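Local coordinates for predicted component of a thermophile-specific DNA repair system, contains a RAMP domain (Methanopyrus kandleri, PDB 4N0L), which serves as the RNA-binding Csm3 protein of a type III-A CRISPR antiviral system and may also cleave RNA, at residues F78-N83 with P133-D138; G129-G134 with E159-V164; T180-N185 with A301-T306; G291-E296 with T306-L311. One frame throughout, in Å; residues are numbered along the deposited sequence.

Contact 1: F78-N83 with P133-D138; sequences FGAHHN and PGRLED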
loop_
_atom_site.group_PDB
_atom_site.type_symbol
_atom_site.label_atom_id
_atom_site.label_comp_id
_atom_site.label_asym_id
_atom_site.label_seq_id
_atom_site.Cartn_x
_atom_site.Cartn_y
_atom_site.Cartn_z
ATOM N N PHE A 78 -4.240 18.455 3.272
ATOM C CA PHE A 78 -5.509 17.757 3.465
ATOM C C PHE A 78 -6.720 18.600 3.073
ATOM O O PHE A 78 -7.816 18.066 2.878
ATOM C CB PHE A 78 -5.653 17.302 4.918
ATOM C CG PHE A 78 -4.701 16.203 5.307
ATOM C CD1 PHE A 78 -4.769 14.961 4.694
ATOM C CD2 PHE A 78 -3.741 16.410 6.287
ATOM C CE1 PHE A 78 -3.893 13.946 5.049
ATOM C CE2 PHE A 78 -2.868 15.398 6.648
ATOM C CZ PHE A 78 -2.944 14.164 6.028
ATOM N N GLY A 79 -6.517 19.909 2.946
ATOM C CA GLY A 79 -7.586 20.823 2.582
ATOM C C GLY A 79 -8.824 20.697 3.449
ATOM O O GLY A 79 -8.752 20.800 4.674
ATOM N N ALA A 80 -9.959 20.445 2.806
ATOM C CA ALA A 80 -11.236 20.353 3.502
ATOM C C ALA A 80 -11.347 19.088 4.353
ATOM O O ALA A 80 -12.272 18.951 5.151
ATOM C CB ALA A 80 -12.381 20.417 2.499
ATOM N N HIS A 81 -10.416 18.157 4.169
ATOM C CA HIS A 81 -10.399 16.930 4.962
ATOM C C HIS A 81 -9.610 17.103 6.264
ATOM O O HIS A 81 -9.505 16.166 7.060
ATOM C CB HIS A 81 -9.824 15.771 4.142
ATOM C CG HIS A 81 -10.769 15.234 3.110
ATOM N ND1 HIS A 81 -10.380 14.342 2.136
ATOM C CD2 HIS A 81 -12.089 15.462 2.905
ATOM C CE1 HIS A 81 -11.417 14.042 1.372
ATOM N NE2 HIS A 81 -12.467 14.713 1.822
ATOM N N HIS A 82 -9.033 18.291 6.445
ATOM C CA HIS A 82 -8.415 18.717 7.708
ATOM C C HIS A 82 -7.107 17.997 8.066
ATOM O O HIS A 82 -6.033 18.606 8.026
ATOM C CB HIS A 82 -9.412 18.565 8.866
ATOM C CG HIS A 82 -10.613 19.458 8.752
ATOM N ND1 HIS A 82 -10.620 20.760 9.206
ATOM C CD2 HIS A 82 -11.837 19.236 8.227
ATOM C CE1 HIS A 82 -11.800 21.299 8.973
ATOM N NE2 HIS A 82 -12.563 20.395 8.375
ATOM N N ASN A 83 -7.187 16.714 8.412
ATOM C CA ASN A 83 -6.027 16.032 8.988
ATOM C C ASN A 83 -5.815 14.590 8.524
ATOM O O ASN A 83 -4.931 13.899 9.035
ATOM C CB ASN A 83 -6.131 16.053 10.514
ATOM C CG ASN A 83 -7.413 15.416 11.018
ATOM O OD1 ASN A 83 -8.393 15.297 10.280
ATOM N ND2 ASN A 83 -7.416 15.008 12.281
ATOM N N PRO A 133 -13.097 26.706 -3.637
ATOM C CA PRO A 133 -12.824 27.754 -2.641
ATOM C C PRO A 133 -14.023 28.065 -1.749
ATOM O O PRO A 133 -13.843 28.393 -0.575
ATOM C CB PRO A 133 -12.468 28.978 -3.501
ATOM C CG PRO A 133 -12.165 28.436 -4.858
ATOM C CD PRO A 133 -13.047 27.240 -5.007
ATOM N N GLY A 134 -15.226 27.987 -2.310
ATOM C CA GLY A 134 -16.444 28.159 -1.540
ATOM C C GLY A 134 -16.500 27.198 -0.369
ATOM O O GLY A 134 -16.783 27.591 0.764
ATOM N N ARG A 135 -16.228 25.928 -0.650
ATOM C CA ARG A 135 -16.181 24.898 0.380
ATOM C C ARG A 135 -15.084 25.191 1.399
ATOM O O ARG A 135 -15.321 25.153 2.606
ATOM C CB ARG A 135 -15.957 23.524 -0.260
ATOM C CG ARG A 135 -15.926 22.353 0.709
ATOM C CD ARG A 135 -15.723 21.049 -0.049
ATOM N NE ARG A 135 -15.451 19.917 0.831
ATOM C CZ ARG A 135 -14.721 18.861 0.483
ATOM N NH1 ARG A 135 -14.180 18.796 -0.727
ATOM N NH2 ARG A 135 -14.521 17.875 1.346
ATOM N N LEU A 136 -13.894 25.508 0.894
ATOM C CA LEU A 136 -12.728 25.801 1.724
ATOM C C LEU A 136 -12.965 26.919 2.732
ATOM O O LEU A 136 -12.614 26.799 3.906
ATOM C CB LEU A 136 -11.540 26.179 0.836
ATOM C CG LEU A 136 -10.583 25.086 0.348
ATOM C CD1 LEU A 136 -11.228 23.706 0.353
ATOM C CD2 LEU A 136 -10.055 25.446 -1.033
ATOM N N GLU A 137 -13.547 28.012 2.255
ATOM C CA GLU A 137 -13.697 29.216 3.060
ATOM C C GLU A 137 -14.862 29.124 4.046
ATOM O O GLU A 137 -14.908 29.866 5.025
ATOM C CB GLU A 137 -13.843 30.429 2.144
ATOM C CG GLU A 137 -12.521 30.800 1.478
ATOM C CD GLU A 137 -12.631 31.981 0.539
ATOM O OE1 GLU A 137 -13.756 32.284 0.093
ATOM O OE2 GLU A 137 -11.588 32.601 0.243
ATOM N N ASP A 138 -15.804 28.222 3.781
ATOM C CA ASP A 138 -16.887 27.960 4.727
ATOM C C ASP A 138 -16.328 27.348 6.008
ATOM O O ASP A 138 -15.524 26.418 5.962
ATOM C CB ASP A 138 -17.947 27.038 4.119
ATOM C CG ASP A 138 -19.179 26.904 5.004
ATOM O OD1 ASP A 138 -20.059 27.790 4.944
ATOM O OD2 ASP A 138 -19.266 25.915 5.763
HETATM O O HOH W 1 -14.812 14.860 0.724
#
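The methyl group of Ala80 packs over one face of the Arg135 guanidinium: Ala80 CB lies 3.3 Å above the guanidinium plane, displaced toward its rim, and is 3.5 Å from Arg135 CZ. The arginine chain gets there by being fully extended, with CG anti to the backbone N (chi1 -178°), so that it leaves helix 133-137 and reaches across to the short 3-10 turn at 80-81. The one purely apolar touch is Leu136 CD1 to Ala80 CB, 4.1 Å; the same methyl group is thus shared by two successive residues of the helix.

Ring and guanidinium also pack. Arg135 NH2 is 3.8 Å from His81 CD2, and His81 NE2 lies at the guanidinium edge, in its plane; the two planes are 71° apart, which excludes a parallel stack.

No direct hydrogen bond joins the two segments. Instead, a water in the plane of the imidazole stands 2.6 Å from His81 NE2 and accepts a weak bond from Arg135 NH2 at 3.1 Å. Outside partners hold both groups: Arg135 NH1 bonds to Gly127 O, and His81 ND1 to Arg85 O.

The site belongs to the helical, zinc-binding part of the protein, with the side chain of His81 about 10 Å from the zinc ion, too far for coordination. Chemically, the join is a flat cation laid over a methyl group; its orientation is probably set mainly by the bond from NH1 to Gly127 O, with the weak water bridge adding to it.

Contact 2: G129-G134 with E159-V164; sequences GFSDPG and ELSGVV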
loop_
_atom_site.group_PDB
_atom_site.type_symbol
_atom_site.label_atom_id
_atom_site.label_comp_id
_atom_site.label_asym_id
_atom_site.label_seq_id
_atom_site.Cartn_x
_atom_site.Cartn_y
_atom_site.Cartn_z
ATOM N N GLY A 129 -10.603 19.479 -2.028
ATOM C CA GLY A 129 -11.351 20.643 -2.462
ATOM C C GLY A 129 -10.469 21.737 -3.028
ATOM O O GLY A 129 -10.747 22.922 -2.846
ATOM N N PHE A 130 -9.395 21.334 -3.701
ATOM C CA PHE A 130 -8.436 22.261 -4.299
ATOM C C PHE A 130 -9.108 23.223 -5.279
ATOM O O PHE A 130 -8.709 24.382 -5.403
ATOM C CB PHE A 130 -7.329 21.478 -5.010
ATOM C CG PHE A 130 -6.241 22.340 -5.591
ATOM C CD1 PHE A 130 -6.225 22.643 -6.944
ATOM C CD2 PHE A 130 -5.234 22.848 -4.784
ATOM C CE1 PHE A 130 -5.224 23.432 -7.482
ATOM C CE2 PHE A 130 -4.230 23.636 -5.315
ATOM C CZ PHE A 130 -4.225 23.930 -6.666
ATOM N N SER A 131 -10.131 22.735 -5.973
ATOM C CA SER A 131 -10.846 23.538 -6.957
ATOM C C SER A 131 -12.207 23.990 -6.436
ATOM O O SER A 131 -13.118 24.259 -7.217
ATOM C CB SER A 131 -11.014 22.756 -8.265
ATOM O OG SER A 131 -11.917 21.675 -8.109
ATOM N N ASP A 132 -12.341 24.064 -5.114
ATOM C CA ASP A 132 -13.602 24.455 -4.489
ATOM C C ASP A 132 -13.375 25.427 -3.323
ATOM O O ASP A 132 -13.441 25.028 -2.160
ATOM C CB ASP A 132 -14.351 23.208 -4.006
ATOM C CG ASP A 132 -15.799 23.490 -3.644
ATOM O OD1 ASP A 132 -16.192 24.674 -3.574
ATOM O OD2 ASP A 132 -16.546 22.516 -3.412
ATOM N N PRO A 133 -13.097 26.706 -3.637
ATOM C CA PRO A 133 -12.824 27.754 -2.641
ATOM C C PRO A 133 -14.023 28.065 -1.749
ATOM O O PRO A 133 -13.843 28.393 -0.575
ATOM C CB PRO A 133 -12.468 28.978 -3.501
ATOM C CG PRO A 133 -12.165 28.436 -4.858
ATOM C CD PRO A 133 -13.047 27.240 -5.007
ATOM N N GLY A 134 -15.226 27.987 -2.310
ATOM C CA GLY A 134 -16.444 28.159 -1.540
ATOM C C GLY A 134 -16.500 27.198 -0.369
ATOM O O GLY A 134 -16.783 27.591 0.764
ATOM N N GLU A 159 -12.635 26.386 -13.708
ATOM C CA GLU A 159 -11.874 25.821 -14.815
ATOM C C GLU A 159 -11.087 24.600 -14.346
ATOM O O GLU A 159 -11.099 23.553 -14.993
ATOM C CB GLU A 159 -10.931 26.866 -15.413
ATOM N N LEU A 160 -10.400 24.751 -13.216
ATOM C CA LEU A 160 -9.666 23.650 -12.603
ATOM C C LEU A 160 -10.587 22.492 -12.237
ATOM O O LEU A 160 -10.185 21.331 -12.280
ATOM C CB LEU A 160 -8.919 24.133 -11.357
ATOM C CG LEU A 160 -7.421 24.440 -11.459
ATOM C CD1 LEU A 160 -6.879 24.144 -12.852
ATOM C CD2 LEU A 160 -7.130 25.878 -11.054
ATOM N N SER A 161 -11.832 22.816 -11.904
ATOM C CA SER A 161 -12.786 21.824 -11.420
ATOM C C SER A 161 -13.167 20.810 -12.499
ATOM O O SER A 161 -13.666 19.727 -12.198
ATOM C CB SER A 161 -14.041 22.521 -10.892
ATOM O OG SER A 161 -15.023 21.584 -10.491
ATOM N N GLY A 162 -12.914 21.161 -13.756
ATOM C CA GLY A 162 -13.175 20.261 -14.863
ATOM C C GLY A 162 -11.926 19.486 -15.231
ATOM O O GLY A 162 -11.958 18.598 -16.083
ATOM N N VAL A 163 -10.817 19.830 -14.584
ATOM C CA VAL A 163 -9.537 19.196 -14.872
ATOM C C VAL A 163 -9.050 18.281 -13.745
ATOM O O VAL A 163 -8.651 17.144 -13.992
ATOM C CB VAL A 163 -8.452 20.257 -15.151
ATOM C CG1 VAL A 163 -7.138 19.591 -15.526
ATOM C CG2 VAL A 163 -8.909 21.200 -16.251
ATOM N N VAL A 164 -9.094 18.776 -12.512
ATOM C CA VAL A 164 -8.418 18.106 -11.403
ATOM C C VAL A 164 -9.346 17.316 -10.474
ATOM O O VAL A 164 -8.948 16.943 -9.368
ATOM C CB VAL A 164 -7.623 19.120 -10.550
ATOM C CG1 VAL A 164 -6.617 19.864 -11.415
ATOM C CG2 VAL A 164 -8.563 20.095 -9.854
#
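Ser131 is the residue that presses into the turn at 160-164, and the close part of the contact is Ser131 CB against the backbone of Ser161, 3.7 Å from both Ser161 N and CA. On its flanks Leu160 CB and Val164 CG2 each stand 4.0 Å from Ser131 CB. The hydroxyl comes still nearer: Ser131 OG is 3.4 Å from Ser161 CA. With chi1 at 69°, OG sits between its own backbone N and carbonyl carbon, which brings it against CA and CB of Ser161; it has a hydrogen bond beyond the two segments but none across them. Phe130 adds buried surface next to Ser131 without approaching as closely, and its ring meets that of Tyr148.

The motif on one side is a type I beta turn, Gly129 to Asp132, closed by Asp132 N to Gly129 O at 3.0 Å. Asp126 accepts from the N-H groups of Phe130 and Ser131, and Asp132 N-caps helix 133-137 through Arg135 N. Facing it, the turn after helix 157-160 is wound around Leu160 O, which accepts from both Val163 N and Val164 N, each at 2.8 Å. The contact thus joins two turns of the zinc-binding helical region, the side chain of Val164 lying about 10 Å from the zinc ion and also packing on Val95 of helix 93-99.

Toward solvent the fit is looser. Ser161 OG, swung opposite its own amide nitrogen (chi1 176°), stays 3.9 Å from Ser131 OG, and the two hydroxyls do not pair. Gly162 is exposed, while Glu159, modelled only to CB, directs that atom away from 129-134.

Contact 3: T180-N185 with A301-T306; sequences TTYTVN and AADEVT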
loop_
_atom_site.group_PDB
_atom_site.type_symbol
_atom_site.label_atom_id
_atom_site.label_comp_id
_atom_site.label_asym_id
_atom_site.label_seq_id
_atom_site.Cartn_x
_atom_site.Cartn_y
_atom_site.Cartn_z
ATOM N N THR A 180 -0.552 -18.838 7.253
ATOM C CA THR A 180 0.056 -19.902 6.462
ATOM C C THR A 180 -0.163 -21.247 7.145
ATOM O O THR A 180 -0.501 -21.296 8.328
ATOM C CB THR A 180 1.568 -19.672 6.257
ATOM O OG1 THR A 180 2.251 -19.797 7.511
ATOM C CG2 THR A 180 1.824 -18.286 5.680
ATOM N N THR A 181 0.006 -22.331 6.393
ATOM C CA THR A 181 -0.133 -23.679 6.939
ATOM C C THR A 181 0.787 -23.882 8.143
ATOM O O THR A 181 0.386 -24.472 9.147
ATOM C CB THR A 181 0.171 -24.750 5.872
ATOM O OG1 THR A 181 -0.824 -24.694 4.843
ATOM C CG2 THR A 181 0.175 -26.141 6.484
ATOM N N TYR A 182 2.013 -23.375 8.039
ATOM C CA TYR A 182 2.960 -23.404 9.150
ATOM C C TYR A 182 2.390 -22.700 10.379
ATOM O O TYR A 182 2.554 -23.164 11.503
ATOM C CB TYR A 182 4.288 -22.760 8.743
ATOM C CG TYR A 182 5.177 -22.389 9.911
ATOM C CD1 TYR A 182 5.951 -23.350 10.551
ATOM C CD2 TYR A 182 5.251 -21.078 10.368
ATOM C CE1 TYR A 182 6.767 -23.017 11.617
ATOM C CE2 TYR A 182 6.068 -20.736 11.433
ATOM C CZ TYR A 182 6.822 -21.709 12.055
ATOM O OH TYR A 182 7.635 -21.376 13.116
ATOM N N THR A 183 1.728 -21.572 10.158
ATOM C CA THR A 183 1.170 -20.791 11.253
ATOM C C THR A 183 0.038 -21.556 11.946
ATOM O O THR A 183 -0.093 -21.514 13.171
ATOM C CB THR A 183 0.668 -19.419 10.752
ATOM O OG1 THR A 183 1.787 -18.634 10.323
ATOM C CG2 THR A 183 -0.067 -18.667 11.845
ATOM N N VAL A 184 -0.763 -22.271 11.162
ATOM C CA VAL A 184 -1.874 -23.051 11.703
ATOM C C VAL A 184 -1.397 -24.342 12.373
ATOM O O VAL A 184 -1.818 -24.668 13.485
ATOM C CB VAL A 184 -2.899 -23.403 10.608
ATOM C CG1 VAL A 184 -3.989 -24.309 11.166
ATOM C CG2 VAL A 184 -3.502 -22.136 10.021
ATOM N N ASN A 185 -0.524 -25.074 11.688
ATOM C CA ASN A 185 -0.059 -26.374 12.162
ATOM C C ASN A 185 0.997 -26.295 13.266
ATOM O O ASN A 185 1.140 -27.225 14.060
ATOM C CB ASN A 185 0.498 -27.192 10.994
ATOM C CG ASN A 185 -0.585 -27.667 10.046
ATOM O OD1 ASN A 185 -1.759 -27.330 10.204
ATOM N ND2 ASN A 185 -0.195 -28.458 9.053
ATOM N N ALA A 301 13.572 -21.032 1.011
ATOM C CA ALA A 301 12.865 -20.083 1.874
ATOM C C ALA A 301 12.533 -20.652 3.248
ATOM O O ALA A 301 13.345 -20.530 4.167
ATOM C CB ALA A 301 11.595 -19.613 1.198
ATOM N N ALA A 302 11.328 -21.207 3.391
ATOM C CA ALA A 302 10.867 -21.792 4.655
ATOM C C ALA A 302 12.001 -22.593 5.279
ATOM O O ALA A 302 12.504 -23.528 4.656
ATOM C CB ALA A 302 9.647 -22.664 4.431
ATOM N N ASP A 303 12.406 -22.257 6.503
ATOM C CA ASP A 303 11.582 -21.603 7.525
ATOM C C ASP A 303 11.449 -20.072 7.476
ATOM O O ASP A 303 10.785 -19.491 8.336
ATOM C CB ASP A 303 12.118 -22.001 8.908
ATOM C CG ASP A 303 11.029 -22.073 9.963
ATOM O OD1 ASP A 303 9.902 -22.495 9.630
ATOM O OD2 ASP A 303 11.303 -21.709 11.125
ATOM N N GLU A 304 12.059 -19.414 6.495
ATOM C CA GLU A 304 12.095 -17.951 6.495
ATOM C C GLU A 304 10.853 -17.338 5.846
ATOM O O GLU A 304 10.350 -16.318 6.320
ATOM C CB GLU A 304 13.356 -17.442 5.785
ATOM C CG GLU A 304 14.678 -17.879 6.420
ATOM C CD GLU A 304 14.909 -17.298 7.813
ATOM O OE1 GLU A 304 14.114 -16.443 8.263
ATOM O OE2 GLU A 304 15.892 -17.708 8.467
ATOM N N VAL A 305 10.354 -17.944 4.773
ATOM C CA VAL A 305 9.128 -17.462 4.144
ATOM C C VAL A 305 8.184 -18.648 3.968
ATOM O O VAL A 305 8.163 -19.290 2.919
ATOM C CB VAL A 305 9.393 -16.788 2.779
ATOM C CG1 VAL A 305 8.106 -16.195 2.220
ATOM C CG2 VAL A 305 10.457 -15.707 2.909
ATOM N N THR A 306 7.389 -18.914 5.000
ATOM C CA THR A 306 6.593 -20.137 5.077
ATOM C C THR A 306 5.446 -20.189 4.074
ATOM O O THR A 306 4.963 -21.271 3.734
ATOM C CB THR A 306 6.017 -20.328 6.494
ATOM O OG1 THR A 306 4.965 -19.383 6.723
ATOM C CG2 THR A 306 7.107 -20.133 7.533
HETATM O O HOH W 2 3.385 -22.647 5.689
#
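Thr180 and Thr306 join their hydroxyls, OG1 to OG1, at 2.9 Å, with the two side chains crossing at about a right angle. Thr180 OG1 also lies 3.1 Å from Thr183 OG1. Thr306 OG1 has a further partner in Glu13 OE2 on strand 7-16 of the RRM-like antiparallel sheet, so the hydroxyls form a small network joining that sheet, the N-cap of helix 181-191 and the C-terminal loop. A water forms a second polar link, accepting from Tyr182 N at 2.8 Å and lying 2.9 Å from Thr306 O, to which it may donate.

Packing against the tyrosine is the other component. The ring of Tyr182 is turned away from its amide nitrogen (chi1 164°), which lays it beside the loop. Thr306 CG2 touches Tyr182 CD2 at 3.5 Å, while Asp303 OD1 stands over one face, 3.7 Å from Tyr182 CE1, its carboxylate plane turned 84° from the ring.

A carboxylate oxygen over a pi face is not expected to attract strongly; Asp303 is exposed, and solvent probably offsets the cost. The Thr306 methyl against Tyr182 supplies the bulk of the contact, and the threonine hydroxyls its polar specificity.

Contact 4: G291-E296 with T306-L311; sequences GFPEEE and TYLSDL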
loop_
_atom_site.group_PDB
_atom_site.type_symbol
_atom_site.label_atom_id
_atom_site.label_comp_id
_atom_site.label_asym_id
_atom_site.label_seq_id
_atom_site.Cartn_x
_atom_site.Cartn_y
_atom_site.Cartn_z
ATOM N N GLY A 291 8.605 -19.475 -13.393
ATOM C CA GLY A 291 7.641 -19.846 -12.375
ATOM C C GLY A 291 8.060 -19.447 -10.974
ATOM O O GLY A 291 9.251 -19.372 -10.663
ATOM N N PHE A 292 7.067 -19.186 -10.128
ATOM C CA PHE A 292 7.302 -18.866 -8.728
ATOM C C PHE A 292 6.031 -19.064 -7.910
ATOM O O PHE A 292 4.948 -18.654 -8.333
ATOM C CB PHE A 292 7.804 -17.427 -8.571
ATOM C CG PHE A 292 8.236 -17.087 -7.172
ATOM C CD1 PHE A 292 9.515 -17.397 -6.735
ATOM C CD2 PHE A 292 7.366 -16.465 -6.292
ATOM C CE1 PHE A 292 9.919 -17.092 -5.445
ATOM C CE2 PHE A 292 7.763 -16.158 -5.002
ATOM C CZ PHE A 292 9.042 -16.474 -4.577
ATOM N N PRO A 293 6.160 -19.694 -6.731
ATOM C CA PRO A 293 7.416 -20.282 -6.261
ATOM C C PRO A 293 7.614 -21.710 -6.762
ATOM O O PRO A 293 6.683 -22.515 -6.723
ATOM C CB PRO A 293 7.255 -20.256 -4.741
ATOM C CG PRO A 293 5.791 -20.444 -4.541
ATOM C CD PRO A 293 5.115 -19.732 -5.692
ATOM N N GLU A 294 8.813 -22.012 -7.248
ATOM C CA GLU A 294 9.153 -23.378 -7.627
ATOM C C GLU A 294 9.669 -24.139 -6.409
ATOM O O GLU A 294 9.850 -23.553 -5.340
ATOM C CB GLU A 294 10.178 -23.380 -8.759
ATOM C CG GLU A 294 9.580 -22.973 -10.100
ATOM C CD GLU A 294 10.629 -22.636 -11.141
ATOM O OE1 GLU A 294 11.823 -22.563 -10.784
ATOM O OE2 GLU A 294 10.256 -22.441 -12.317
ATOM N N GLU A 295 9.880 -25.443 -6.566
ATOM C CA GLU A 295 10.354 -26.284 -5.470
ATOM C C GLU A 295 11.647 -25.741 -4.875
ATOM O O GLU A 295 11.835 -25.747 -3.658
ATOM C CB GLU A 295 10.554 -27.728 -5.934
ATOM C CG GLU A 295 10.775 -28.706 -4.786
ATOM C CD GLU A 295 10.984 -30.134 -5.253
ATOM O OE1 GLU A 295 11.307 -30.333 -6.443
ATOM O OE2 GLU A 295 10.825 -31.058 -4.428
ATOM N N GLU A 296 12.541 -25.282 -5.745
ATOM C CA GLU A 296 13.802 -24.693 -5.316
ATOM C C GLU A 296 13.572 -23.493 -4.393
ATOM O O GLU A 296 14.259 -23.345 -3.384
ATOM C CB GLU A 296 14.638 -24.275 -6.526
ATOM C CG GLU A 296 15.971 -23.644 -6.163
ATOM C CD GLU A 296 16.854 -23.400 -7.370
ATOM O OE1 GLU A 296 17.849 -22.658 -7.234
ATOM O OE2 GLU A 296 16.565 -23.962 -8.450
ATOM N N THR A 306 7.389 -18.914 5.000
ATOM C CA THR A 306 6.593 -20.137 5.077
ATOM C C THR A 306 5.446 -20.189 4.074
ATOM O O THR A 306 4.963 -21.271 3.734
ATOM C CB THR A 306 6.017 -20.328 6.494
ATOM O OG1 THR A 306 4.965 -19.383 6.723
ATOM C CG2 THR A 306 7.107 -20.133 7.533
ATOM N N TYR A 307 5.016 -19.022 3.603
ATOM C CA TYR A 307 3.884 -18.926 2.688
ATOM C C TYR A 307 4.159 -19.639 1.373
ATOM O O TYR A 307 3.238 -20.145 0.730
ATOM C CB TYR A 307 3.542 -17.460 2.417
ATOM C CG TYR A 307 2.319 -17.243 1.546
ATOM C CD1 TYR A 307 1.116 -17.879 1.831
ATOM C CD2 TYR A 307 2.363 -16.388 0.452
ATOM C CE1 TYR A 307 -0.009 -17.668 1.047
ATOM C CE2 TYR A 307 1.247 -16.173 -0.339
ATOM C CZ TYR A 307 0.064 -16.816 -0.037
ATOM O OH TYR A 307 -1.045 -16.607 -0.826
ATOM N N LEU A 308 5.429 -19.676 0.980
ATOM C CA LEU A 308 5.811 -20.237 -0.310
ATOM C C LEU A 308 5.471 -21.722 -0.422
ATOM O O LEU A 308 5.173 -22.210 -1.511
ATOM C CB LEU A 308 7.302 -20.018 -0.569
ATOM C CG LEU A 308 7.747 -18.553 -0.656
ATOM C CD1 LEU A 308 9.188 -18.450 -1.131
ATOM C CD2 LEU A 308 6.821 -17.727 -1.548
ATOM N N SER A 309 5.500 -22.433 0.701
ATOM C CA SER A 309 5.206 -23.865 0.695
ATOM C C SER A 309 3.723 -24.154 0.473
ATOM O O SER A 309 3.352 -25.272 0.117
ATOM C CB SER A 309 5.662 -24.511 2.008
ATOM O OG SER A 309 7.073 -24.476 2.140
ATOM N N ASP A 310 2.881 -23.146 0.673
ATOM C CA ASP A 310 1.439 -23.309 0.501
ATOM C C ASP A 310 1.001 -23.022 -0.930
ATOM O O ASP A 310 -0.160 -23.226 -1.280
ATOM C CB ASP A 310 0.675 -22.394 1.461
ATOM C CG ASP A 310 1.002 -22.667 2.914
ATOM O OD1 ASP A 310 1.596 -23.726 3.202
ATOM O OD2 ASP A 310 0.657 -21.826 3.772
ATOM N N LEU A 311 1.943 -22.526 -1.716
ATOM C CA LEU A 311 1.679 -22.061 -3.061
ATOM C C LEU A 311 2.093 -23.047 -4.133
ATOM O O LEU A 311 3.135 -23.671 -4.060
ATOM C CB LEU A 311 2.411 -20.745 -3.308
ATOM C CG LEU A 311 1.654 -19.448 -3.068
ATOM C CD1 LEU A 311 0.590 -19.638 -2.013
ATOM C CD2 LEU A 311 2.604 -18.335 -2.687
#
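Pro293 and Leu308 carry most of this contact, in the connection between strands 290-292 and 314-316, a small two-stranded antiparallel sheet beside the main RRM-like sheet. The chain leaves the first strand through a cis peptide bond between Phe292 and Pro293, forms helix 295-300 and returns through 306-311, whose residues 306-310 have helical backbone angles without regular helix bonding.

Pro293 has the largest buried surface. Its ring touches two leucines of the returning segment by neighbouring atoms: CB is 4.1 Å from Leu308 CD2, and CG is 3.6 Å from Leu311 CB. The cis bond also folds the proline back on its predecessor, placing Pro293 CB 3.9 Å above the centre of the Phe292 ring.

Leu308 meets both residues of that pair. Its CG is anti to the carbonyl carbon (chi1 -62°), which carries the branched end toward the aromatic ring; CD2 reaches Phe292 CE2 at 3.9 Å, and CD1 reaches Phe292 CZ at 4.0 Å. The two side chains cross obliquely. Beyond the two segments, Phe292 and Leu308 both touch Val11 and Ala273, so the cluster is continuous with strands 7-16 and 268-278 of the main sheet.

Leu311 closes the other end of the proline, crossing it at about a right angle, and its CD1 rests 3.5 Å above the plane of the Tyr307 ring. The carbonyl of Leu308 faces the same proline, Leu308 O being 3.6 Å from Pro293 CG while it accepts from Leu311 N at 3.3 Å.

How the contacts relate
From the N terminus, contact 1 closes the loop from 78-83 to 133-138, which includes zinc ligands His86, Cys88, Cys115 and Cys118. Contact 2 starts where contact 1 ends, sharing Pro133 and Gly134, and ties the entry to helix 133-137 to the turn after helix 157-160; their centres are 12 Å apart. Contact 3 then spans the long loop from helix 181-191 to 301-306. Contact 4 crosses it, since 291-296 falls within that loop and the partner 306-311 runs beyond it; they share Thr306 and meet through Thr181 N and Asp310 OD2, 2.7 Å apart. Some 48 to 50 Å between centres separates these two sheet-side contacts from the zinc-side pair.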